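Local coordinates for protein uncharacterized peptidase Lmo0363 (Listeria monocytogenes, PDB 3L4E) that is uncharacterized but probably cleaves peptide bonds as a serine peptidase of the S51 (peptidase E-like) family, at residues E20-L25 / F194-E199; T31-A36 / L63-E68; G88-L93 / A131-M136. One frame throughout, in Å; residues are numbered along the deposited sequence. Where two conformers were deposited one is given.

Interaction 1: residues E20-L25 / F194-E199; sequences EFESNL and FIRGKE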
loop_
_atom_site.group_PDB
_atom_site.type_symbol
_atom_site.label_atom_id
_atom_site.label_comp_id
_atom_site.label_asym_id
_atom_site.label_seq_id
_atom_site.Cartn_x
_atom_site.Cartn_y
_atom_site.Cartn_z
ATOM N N GLU A 20 6.271 14.418 -8.322
ATOM C CA GLU A 20 6.746 15.473 -7.429
ATOM C C GLU A 20 7.544 14.869 -6.272
ATOM O O GLU A 20 8.573 15.392 -5.878
ATOM C CB GLU A 20 5.571 16.302 -6.887
ATOM C CG GLU A 20 5.969 17.365 -5.883
ATOM C CD GLU A 20 4.769 18.079 -5.282
ATOM O OE1 GLU A 20 3.692 18.080 -5.917
ATOM O OE2 GLU A 20 4.908 18.647 -4.179
ATOM N N PHE A 21 7.061 13.754 -5.737
ATOM C CA PHE A 21 7.700 13.099 -4.592
ATOM C C PHE A 21 9.090 12.530 -4.924
ATOM O O PHE A 21 10.045 12.709 -4.155
ATOM C CB PHE A 21 6.768 11.996 -4.073
ATOM C CG PHE A 21 7.251 11.303 -2.827
ATOM C CD1 PHE A 21 7.361 11.991 -1.629
ATOM C CD2 PHE A 21 7.551 9.950 -2.846
ATOM C CE1 PHE A 21 7.788 11.346 -0.474
ATOM C CE2 PHE A 21 7.979 9.293 -1.692
ATOM C CZ PHE A 21 8.098 9.993 -0.505
ATOM N N GLU A 22 9.201 11.864 -6.077
ATOM C CA GLU A 22 10.416 11.132 -6.444
ATOM C C GLU A 22 10.916 11.434 -7.871
ATOM O O GLU A 22 10.165 11.286 -8.825
ATOM C CB GLU A 22 10.136 9.635 -6.304
ATOM C CG GLU A 22 11.303 8.716 -6.632
ATOM C CD GLU A 22 12.319 8.617 -5.515
ATOM O OE1 GLU A 22 12.051 9.113 -4.400
ATOM O OE2 GLU A 22 13.390 8.023 -5.750
ATOM N N SER A 23 12.189 11.825 -8.007
ATOM C CA SER A 23 12.772 12.173 -9.312
ATOM C C SER A 23 13.565 11.050 -9.991
ATOM O O SER A 23 13.795 9.993 -9.404
ATOM C CB SER A 23 13.674 13.401 -9.187
ATOM O OG SER A 23 12.901 14.559 -8.962
ATOM N N ASN A 24 13.989 11.313 -11.229
ATOM C CA ASN A 24 14.830 10.401 -12.014
ATOM C C ASN A 24 14.362 8.953 -12.000
ATOM O O ASN A 24 15.117 8.032 -11.682
ATOM C CB ASN A 24 16.291 10.494 -11.575
ATOM C CG ASN A 24 16.843 11.899 -11.697
ATOM O OD1 ASN A 24 17.284 12.487 -10.711
ATOM N ND2 ASN A 24 16.813 12.450 -12.909
ATOM N N LEU A 25 13.109 8.766 -12.383
ATOM C CA LEU A 25 12.480 7.462 -12.341
ATOM C C LEU A 25 12.886 6.529 -13.472
ATOM O O LEU A 25 12.832 5.314 -13.308
ATOM C CB LEU A 25 10.966 7.632 -12.357
ATOM C CG LEU A 25 10.381 8.373 -11.159
ATOM C CD1 LEU A 25 8.917 8.674 -11.435
ATOM C CD2 LEU A 25 10.552 7.551 -9.886
ATOM N N PHE A 194 2.976 12.102 1.634
ATOM C CA PHE A 194 4.415 12.054 1.415
ATOM C C PHE A 194 5.065 11.831 2.769
ATOM O O PHE A 194 4.891 12.648 3.687
ATOM C CB PHE A 194 4.946 13.404 0.914
ATOM C CG PHE A 194 4.523 13.794 -0.486
ATOM C CD1 PHE A 194 3.559 13.102 -1.190
ATOM C CD2 PHE A 194 5.104 14.907 -1.082
ATOM C CE1 PHE A 194 3.198 13.504 -2.473
ATOM C CE2 PHE A 194 4.744 15.305 -2.352
ATOM C CZ PHE A 194 3.792 14.599 -3.046
ATOM N N ILE A 195 5.825 10.753 2.897
ATOM C CA ILE A 195 6.532 10.484 4.143
ATOM C C ILE A 195 8.029 10.312 3.910
ATOM O O ILE A 195 8.464 9.401 3.201
ATOM C CB ILE A 195 5.954 9.255 4.871
ATOM C CG1 ILE A 195 4.499 9.524 5.254
ATOM C CG2 ILE A 195 6.790 8.938 6.112
ATOM C CD1 ILE A 195 3.671 8.295 5.510
ATOM N N ARG A 196 8.800 11.220 4.498
ATOM C CA ARG A 196 10.254 11.171 4.479
ATOM C C ARG A 196 10.742 11.292 5.919
ATOM O O ARG A 196 10.855 12.394 6.463
ATOM C CB ARG A 196 10.826 12.312 3.631
ATOM C CG ARG A 196 10.381 12.306 2.168
ATOM C CD ARG A 196 11.254 11.388 1.320
ATOM N NE ARG A 196 11.064 11.592 -0.120
ATOM C CZ ARG A 196 11.383 10.693 -1.045
ATOM N NH1 ARG A 196 11.904 9.527 -0.680
ATOM N NH2 ARG A 196 11.183 10.952 -2.332
ATOM N N GLY A 197 11.000 10.152 6.543
ATOM C CA GLY A 197 11.338 10.129 7.952
ATOM C C GLY A 197 10.188 10.644 8.794
ATOM O O GLY A 197 9.064 10.142 8.699
ATOM N N LYS A 198 10.470 11.653 9.615
ATOM C CA LYS A 198 9.451 12.267 10.455
ATOM C C LYS A 198 8.634 13.311 9.702
ATOM O O LYS A 198 7.672 13.849 10.241
ATOM C CB LYS A 198 10.082 12.905 11.696
ATOM C CG LYS A 198 10.649 11.912 12.695
ATOM C CD LYS A 198 11.182 12.628 13.928
ATOM C CE LYS A 198 11.862 11.660 14.884
ATOM N NZ LYS A 198 12.346 12.350 16.116
ATOM N N GLU A 199 9.019 13.601 8.460
ATOM C CA GLU A 199 8.325 14.615 7.668
ATOM C C GLU A 199 7.135 13.976 6.953
ATOM O O GLU A 199 7.309 13.195 6.022
ATOM C CB GLU A 199 9.288 15.297 6.677
ATOM C CG GLU A 199 10.464 15.994 7.371
ATOM C CD GLU A 199 11.370 16.813 6.448
ATOM O OE1 GLU A 199 11.481 16.516 5.235
ATOM O OE2 GLU A 199 12.004 17.762 6.964
HETATM O O HOH W 1 10.077 13.998 -1.357
HETATM O O HOH W 2 12.998 7.266 -2.112
#

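Interaction 2: residues T31-A36 / L63-E68; sequences TFIPTA and LDIATE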
loop_
_atom_site.group_PDB
_atom_site.type_symbol
_atom_site.label_atom_id
_atom_site.label_comp_id
_atom_site.label_asym_id
_atom_site.label_seq_id
_atom_site.Cartn_x
_atom_site.Cartn_y
_atom_site.Cartn_z
ATOM N N THR A 31 9.256 -3.636 -7.374
ATOM C CA THR A 31 8.611 -4.872 -6.950
ATOM C C THR A 31 7.136 -4.546 -6.756
ATOM O O THR A 31 6.777 -3.798 -5.844
ATOM C CB THR A 31 9.192 -5.413 -5.625
ATOM O OG1 THR A 31 10.572 -5.741 -5.807
ATOM C CG2 THR A 31 8.452 -6.663 -5.191
ATOM N N PHE A 32 6.298 -5.104 -7.625
ATOM C CA PHE A 32 4.877 -4.766 -7.718
ATOM C C PHE A 32 4.087 -5.929 -7.129
ATOM O O PHE A 32 4.090 -7.026 -7.688
ATOM C CB PHE A 32 4.547 -4.562 -9.209
ATOM C CG PHE A 32 3.134 -4.157 -9.510
ATOM C CD1 PHE A 32 2.765 -2.821 -9.500
ATOM C CD2 PHE A 32 2.189 -5.110 -9.887
ATOM C CE1 PHE A 32 1.459 -2.435 -9.827
ATOM C CE2 PHE A 32 0.885 -4.736 -10.201
ATOM C CZ PHE A 32 0.520 -3.395 -10.175
ATOM N N ILE A 33 3.436 -5.684 -5.990
ATOM C CA ILE A 33 2.740 -6.727 -5.232
ATOM C C ILE A 33 1.220 -6.562 -5.331
ATOM O O ILE A 33 0.655 -5.666 -4.714
ATOM C CB ILE A 33 3.172 -6.699 -3.751
ATOM C CG1 ILE A 33 4.684 -6.950 -3.636
ATOM C CG2 ILE A 33 2.374 -7.724 -2.935
ATOM C CD1 ILE A 33 5.245 -6.643 -2.256
ATOM N N PRO A 34 0.562 -7.398 -6.150
ATOM C CA PRO A 34 -0.885 -7.287 -6.367
ATOM C C PRO A 34 -1.692 -8.258 -5.498
ATOM O O PRO A 34 -2.890 -8.435 -5.714
ATOM C CB PRO A 34 -1.026 -7.677 -7.840
ATOM C CG PRO A 34 0.032 -8.734 -8.012
ATOM C CD PRO A 34 1.189 -8.328 -7.112
ATOM N N THR A 35 -1.036 -8.870 -4.521
ATOM C CA THR A 35 -1.650 -9.905 -3.682
ATOM C C THR A 35 -3.021 -9.546 -3.095
ATOM O O THR A 35 -3.929 -10.376 -3.075
ATOM C CB THR A 35 -0.692 -10.290 -2.550
ATOM O OG1 THR A 35 0.562 -10.691 -3.125
ATOM C CG2 THR A 35 -1.263 -11.424 -1.693
ATOM N N ALA A 36 -3.177 -8.323 -2.604
ATOM C CA ALA A 36 -4.444 -7.929 -1.986
ATOM C C ALA A 36 -5.597 -8.069 -2.978
ATOM O O ALA A 36 -6.730 -8.397 -2.610
ATOM C CB ALA A 36 -4.358 -6.491 -1.472
ATOM N N LEU A 63 5.426 -9.587 -8.012
ATOM C CA LEU A 63 5.718 -10.512 -6.922
ATOM C C LEU A 63 4.420 -10.782 -6.179
ATOM O O LEU A 63 3.898 -9.892 -5.506
ATOM C CB LEU A 63 6.758 -9.918 -5.956
ATOM C CG LEU A 63 7.088 -10.708 -4.681
ATOM C CD1 LEU A 63 7.777 -12.021 -5.035
ATOM C CD2 LEU A 63 7.950 -9.890 -3.709
ATOM N N ASP A 64 3.875 -11.990 -6.328
ATOM C CA ASP A 64 2.687 -12.377 -5.567
ATOM C C ASP A 64 3.128 -13.155 -4.331
ATOM O O ASP A 64 3.529 -14.314 -4.416
ATOM C CB ASP A 64 1.710 -13.192 -6.424
ATOM C CG ASP A 64 0.378 -13.465 -5.719
ATOM O OD1 ASP A 64 0.207 -13.082 -4.542
ATOM O OD2 ASP A 64 -0.510 -14.070 -6.355
ATOM N N ILE A 65 3.078 -12.482 -3.186
ATOM C CA ILE A 65 3.430 -13.071 -1.899
ATOM C C ILE A 65 2.686 -14.371 -1.625
ATOM O O ILE A 65 3.192 -15.243 -0.927
ATOM C CB ILE A 65 3.131 -12.083 -0.749
ATOM C CG1 ILE A 65 3.854 -10.757 -0.991
ATOM C CG2 ILE A 65 3.488 -12.693 0.610
ATOM C CD1 ILE A 65 5.341 -10.898 -1.138
ATOM N N ALA A 66 1.485 -14.498 -2.175
ATOM C CA ALA A 66 0.641 -15.654 -1.892
ATOM C C ALA A 66 1.148 -16.941 -2.535
ATOM O O ALA A 66 0.821 -18.033 -2.075
ATOM C CB ALA A 66 -0.798 -15.379 -2.319
ATOM N N THR A 67 1.950 -16.817 -3.590
ATOM C CA THR A 67 2.312 -17.981 -4.398
ATOM C C THR A 67 3.810 -18.236 -4.580
ATOM O O THR A 67 4.208 -19.343 -4.937
ATOM C CB THR A 67 1.664 -17.909 -5.798
ATOM O OG1 THR A 67 2.115 -16.730 -6.476
ATOM C CG2 THR A 67 0.152 -17.873 -5.681
ATOM N N GLU A 68 4.643 -17.229 -4.342
ATOM C CA GLU A 68 6.072 -17.381 -4.608
ATOM C C GLU A 68 6.900 -17.777 -3.384
ATOM O O GLU A 68 6.557 -17.435 -2.247
ATOM C CB GLU A 68 6.624 -16.125 -5.286
ATOM C CG GLU A 68 6.064 -15.939 -6.691
ATOM C CD GLU A 68 6.620 -14.724 -7.399
ATOM O OE1 GLU A 68 6.100 -13.614 -7.167
ATOM O OE2 GLU A 68 7.566 -14.879 -8.198
#

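Interaction 3: residues G88-L93 / A131-M136; sequences GNTFFL and AYIQTM. With SO4 (sulfate ion), chain C.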
loop_
_atom_site.group_PDB
_atom_site.type_symbol
_atom_site.label_atom_id
_atom_site.label_comp_id
_atom_site.label_asym_id
_atom_site.label_seq_id
_atom_site.Cartn_x
_atom_site.Cartn_y
_atom_site.Cartn_z
ATOM N N GLY A 88 -6.796 -3.745 -2.616
ATOM C CA GLY A 88 -7.466 -5.030 -2.595
ATOM C C GLY A 88 -7.954 -5.306 -1.188
ATOM O O GLY A 88 -8.276 -4.373 -0.445
ATOM N N ASN A 89 -8.010 -6.580 -0.811
ATOM C CA ASN A 89 -8.443 -6.938 0.532
ATOM C C ASN A 89 -7.276 -6.837 1.510
ATOM O O ASN A 89 -6.303 -7.603 1.414
ATOM C CB ASN A 89 -9.052 -8.336 0.550
ATOM C CG ASN A 89 -9.660 -8.675 1.886
ATOM O OD1 ASN A 89 -8.942 -8.895 2.864
ATOM N ND2 ASN A 89 -10.987 -8.713 1.942
ATOM N N THR A 90 -7.370 -5.892 2.447
ATOM C CA THR A 90 -6.269 -5.644 3.375
ATOM C C THR A 90 -5.972 -6.856 4.249
ATOM O O THR A 90 -4.817 -7.123 4.566
ATOM C CB THR A 90 -6.530 -4.427 4.296
ATOM O OG1 THR A 90 -6.955 -3.312 3.513
ATOM C CG2 THR A 90 -5.261 -4.035 5.073
ATOM N N PHE A 91 -7.012 -7.585 4.651
ATOM C CA PHE A 91 -6.809 -8.734 5.530
ATOM C C PHE A 91 -6.068 -9.867 4.823
ATOM O O PHE A 91 -5.151 -10.459 5.382
ATOM C CB PHE A 91 -8.129 -9.196 6.146
ATOM C CG PHE A 91 -8.757 -8.156 7.016
ATOM C CD1 PHE A 91 -8.433 -8.066 8.359
ATOM C CD2 PHE A 91 -9.652 -7.238 6.482
ATOM C CE1 PHE A 91 -8.997 -7.088 9.155
ATOM C CE2 PHE A 91 -10.223 -6.263 7.274
ATOM C CZ PHE A 91 -9.893 -6.186 8.608
ATOM N N PHE A 92 -6.439 -10.145 3.582
ATOM C CA PHE A 92 -5.734 -11.177 2.829
ATOM C C PHE A 92 -4.273 -10.787 2.608
ATOM O O PHE A 92 -3.366 -11.615 2.767
ATOM C CB PHE A 92 -6.414 -11.455 1.494
ATOM C CG PHE A 92 -5.774 -12.565 0.729
ATOM C CD1 PHE A 92 -5.892 -13.879 1.166
ATOM C CD2 PHE A 92 -5.022 -12.303 -0.403
ATOM C CE1 PHE A 92 -5.288 -14.910 0.477
ATOM C CE2 PHE A 92 -4.417 -13.325 -1.098
ATOM C CZ PHE A 92 -4.545 -14.633 -0.659
ATOM N N LEU A 93 -4.050 -9.525 2.250
ATOM C CA LEU A 93 -2.697 -8.998 2.098
ATOM C C LEU A 93 -1.854 -9.202 3.360
ATOM O O LEU A 93 -0.747 -9.753 3.304
ATOM C CB LEU A 93 -2.748 -7.518 1.718
ATOM C CG LEU A 93 -1.425 -6.747 1.668
ATOM C CD1 LEU A 93 -0.481 -7.287 0.600
ATOM C CD2 LEU A 93 -1.707 -5.258 1.458
ATOM N N ALA A 131 -7.732 -3.462 12.123
ATOM C CA ALA A 131 -9.099 -3.787 12.505
ATOM C C ALA A 131 -10.096 -2.747 11.995
ATOM O O ALA A 131 -11.205 -3.091 11.590
ATOM C CB ALA A 131 -9.218 -3.959 14.022
ATOM N N TYR A 132 -9.687 -1.481 11.994
ATOM C CA TYR A 132 -10.579 -0.385 11.625
ATOM C C TYR A 132 -11.091 -0.461 10.186
ATOM O O TYR A 132 -12.071 0.205 9.839
ATOM C CB TYR A 132 -9.898 0.967 11.865
ATOM C CG TYR A 132 -8.750 1.283 10.912
ATOM C CD1 TYR A 132 -8.942 2.090 9.796
ATOM C CD2 TYR A 132 -7.473 0.786 11.141
ATOM C CE1 TYR A 132 -7.896 2.387 8.932
ATOM C CE2 TYR A 132 -6.423 1.071 10.291
ATOM C CZ TYR A 132 -6.637 1.876 9.186
ATOM O OH TYR A 132 -5.581 2.164 8.347
ATOM N N ILE A 133 -10.434 -1.261 9.348
ATOM C CA ILE A 133 -10.805 -1.325 7.937
ATOM C C ILE A 133 -11.817 -2.440 7.636
ATOM O O ILE A 133 -12.226 -2.617 6.489
ATOM C CB ILE A 133 -9.544 -1.439 7.018
ATOM C CG1 ILE A 133 -9.758 -0.713 5.684
ATOM C CG2 ILE A 133 -9.138 -2.888 6.798
ATOM C CD1 ILE A 133 -9.919 0.783 5.822
ATOM N N GLN A 134 -12.246 -3.169 8.668
ATOM C CA GLN A 134 -13.089 -4.350 8.465
ATOM C C GLN A 134 -14.479 -4.099 7.865
ATOM O O GLN A 134 -15.098 -5.029 7.345
ATOM C CB GLN A 134 -13.218 -5.165 9.757
ATOM C CG GLN A 134 -13.909 -4.443 10.892
ATOM C CD GLN A 134 -13.756 -5.184 12.199
ATOM O OE1 GLN A 134 -13.124 -4.692 13.133
ATOM N NE2 GLN A 134 -14.320 -6.386 12.267
ATOM N N THR A 135 -14.981 -2.870 7.943
ATOM C CA THR A 135 -16.253 -2.563 7.289
ATOM C C THR A 135 -16.068 -2.244 5.801
ATOM O O THR A 135 -17.043 -2.175 5.051
ATOM C CB THR A 135 -17.047 -1.423 7.993
ATOM O OG1 THR A 135 -16.225 -0.254 8.100
ATOM C CG2 THR A 135 -17.501 -1.851 9.383
HETATM N N MSE A 136 -14.829 -2.052 5.364
HETATM C CA MSE A 136 -14.591 -1.868 3.939
HETATM C C MSE A 136 -14.153 -3.173 3.298
HETATM O O MSE A 136 -14.623 -3.542 2.220
HETATM C CB MSE A 136 -13.543 -0.788 3.675
HETATM C CG MSE A 136 -13.156 -0.692 2.197
HETATM SE SE MSE A 136 -11.836 0.676 1.794
HETATM C CE MSE A 136 -12.896 2.231 2.334
HETATM S S SO4 C . -14.117 -7.671 -0.056
HETATM O O1 SO4 C . -14.321 -9.064 0.326
HETATM O O2 SO4 C . -14.601 -7.456 -1.414
HETATM O O3 SO4 C . -14.851 -6.818 0.869
HETATM O O4 SO4 C . -12.692 -7.347 0.013
#

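Interaction 1: residues E20-L25 / F194-E199
The guanidinium of Arg-196 lies flat on one face of the Phe-21 ring, with the planes 13° apart and the two side chains meeting tip to tip. Arg-196 NH2 stands over the centre of the Phe-21 ring, and Arg-196 CZ is 3.8 Å from the centroid of that ring, which makes the stack a cation-pi interaction. Ile-195 O sits at the edge of the same ring. Phe-21 CG is anti to its backbone N (chi1 -176°), which carries the ring toward strand 191-196. The Phe-194 ring receives Phe-21 on one of its faces: Phe-21 CB makes a CH-pi contact 4.1 Å from the Phe-194 centroid, and Phe-21 CD1 approaches Phe-194 CG to 3.6 Å. Glu-20 OE2 reaches the edge of Phe-194 at CE2.

Phe-21 O, Glu-22 OE1 and two waters lie in the guanidinium plane. Arg-196 NH2 donates to Phe-21 O at 2.8 Å, from above the carbonyl plane, and forms a nearly straight (173°) salt bridge to Glu-22 OE1 at 2.9 Å. One water bridges NE to Phe-21 O and the second joins NH1 to Glu-22 OE1, while NH1 also bonds Asn-4 OD1. Held at all three nitrogens, the group has little freedom to turn away from the ring.

Phe-21 ends helix 15-21, and the type II' turn from Arg-196 to Glu-199 links strands 191-196 and 199-204. The cation-pi stack and salt bridge thus fasten a helix C terminus to the beta hairpin that forms the antiparallel margin of the mixed sheet.

Interaction 2: residues T31-A36 / L63-E68
Phe-32 and Leu-63 join the C-terminal ends of two neighbouring parallel strands, 29-33 and 59-62, which are connected through helix 44-55 as a beta-alpha-beta crossover. The pairing continues just past the second strand: Leu-63 N donates to Phe-32 O at 2.9 Å. Leu-63 O then faces Ile-33 CA in a CA-H...O contact of 3.4 Å, and Pro-34 CD lies against the same oxygen. Beyond this point segment 31-36 leaves strand geometry at Pro-34, and segment 63-68 enters a turn.

The apolar contacts lie beside this backbone pairing. Thr-31 CG2 rests against Leu-63 CD2 at 3.6 Å, while its OG1 is bonded to Asn-80 ND2. Further on, Ile-33 CG2 touches Ile-65 CG1 at 3.9 Å, and Thr-35 CG2 meets the methyl group of Ala-66. Helix 70-79 packs on this layer, its Ile-73 contacting both Leu-63 and Ile-65.

Polar side chains shape the loop after strand 59-62. Glu-68 OE1 accepts from Asp-64 N, and its other oxygen, OE2, is salt-bridged to Lys-76 on helix 70-79, so one carboxylate ties the start of the turn to the helix. Asp-64 O in turn accepts from the backbone nitrogens of Thr-67 and Glu-68. Asp-64 CG is anti to its own backbone N (chi1 -173°), and OD1 accepts from Ala-66 N at 3.0 Å, which makes an Asx turn. Thr-35 supplies the second donor: its OG1 gives a 2.8 Å hydrogen bond to Asp-64 OD1 on the anti side, from the face of the carboxylate plane opposite to that used by Ala-66 N.

Interaction 3: residues G88-L93 / A131-M136
Thr-90 and Phe-91, in the first turn of helix 90-100, pack on Ile-133 and Gln-134 without any hydrogen bond across the contact. Just before them, Asn-89 is the N-cap: its OD1 accepts from Phe-92 N at 2.9 Å. The ND2 of the same amide donates to Ser-138 O and, at 2.9 Å, to O4 of a sulfate ion that probably came from the crystallisation liquor. At Thr-90, CB lies 3.9 Å from Ile-133 CG2, the side chains crossing at about a right angle, while OG1 is hydrogen-bonded to Asp-137 OD2. Phe-91 brings the far end of its ring to the turn. Its CE2 is 3.6 Å from Ile-133 CG2, the branch methyl that lies between the backbone N and the carbonyl carbon. Gln-134 CA comes in at the ring edge, where its CB also nears Phe-91 CZ. Tyr-148 meets this ring edge-to-face.

Thr-90 is about 7 Å, side chain to side chain, from Ser-120, the likely charge-relay serine, and Ile-133 is equally far from His-161, the likely histidine. Val-124 of helix 121-124 touches both Thr-90 and Ile-133, and Leu-159 of strand 157-159 lies against Ile-133.

From the N terminus, helix 15-21 runs into the first half of interaction 1, whose partner comes only near the C terminus. Interaction 2 opens next on strand 29-33 and closes after strand 59-62, a short loop spanning helix 44-55. Interaction 3 follows in series. Both loops fall within the long one that interaction 1 finally closes at 194-199, and none cross. Interactions 2 and 3 touch, with Ala-36 O 2.9 Å from Asn-89 N in a probable hydrogen bond. Interaction 1 joins the end of helix 15-21 to the antiparallel hairpin, interaction 2 joins strand 29-33 to the loop after strand 59-62 at the parallel side, and interaction 3, across the chain's centre from interaction 1, joins the start of helix 90-100 to the loop before strand 157-159.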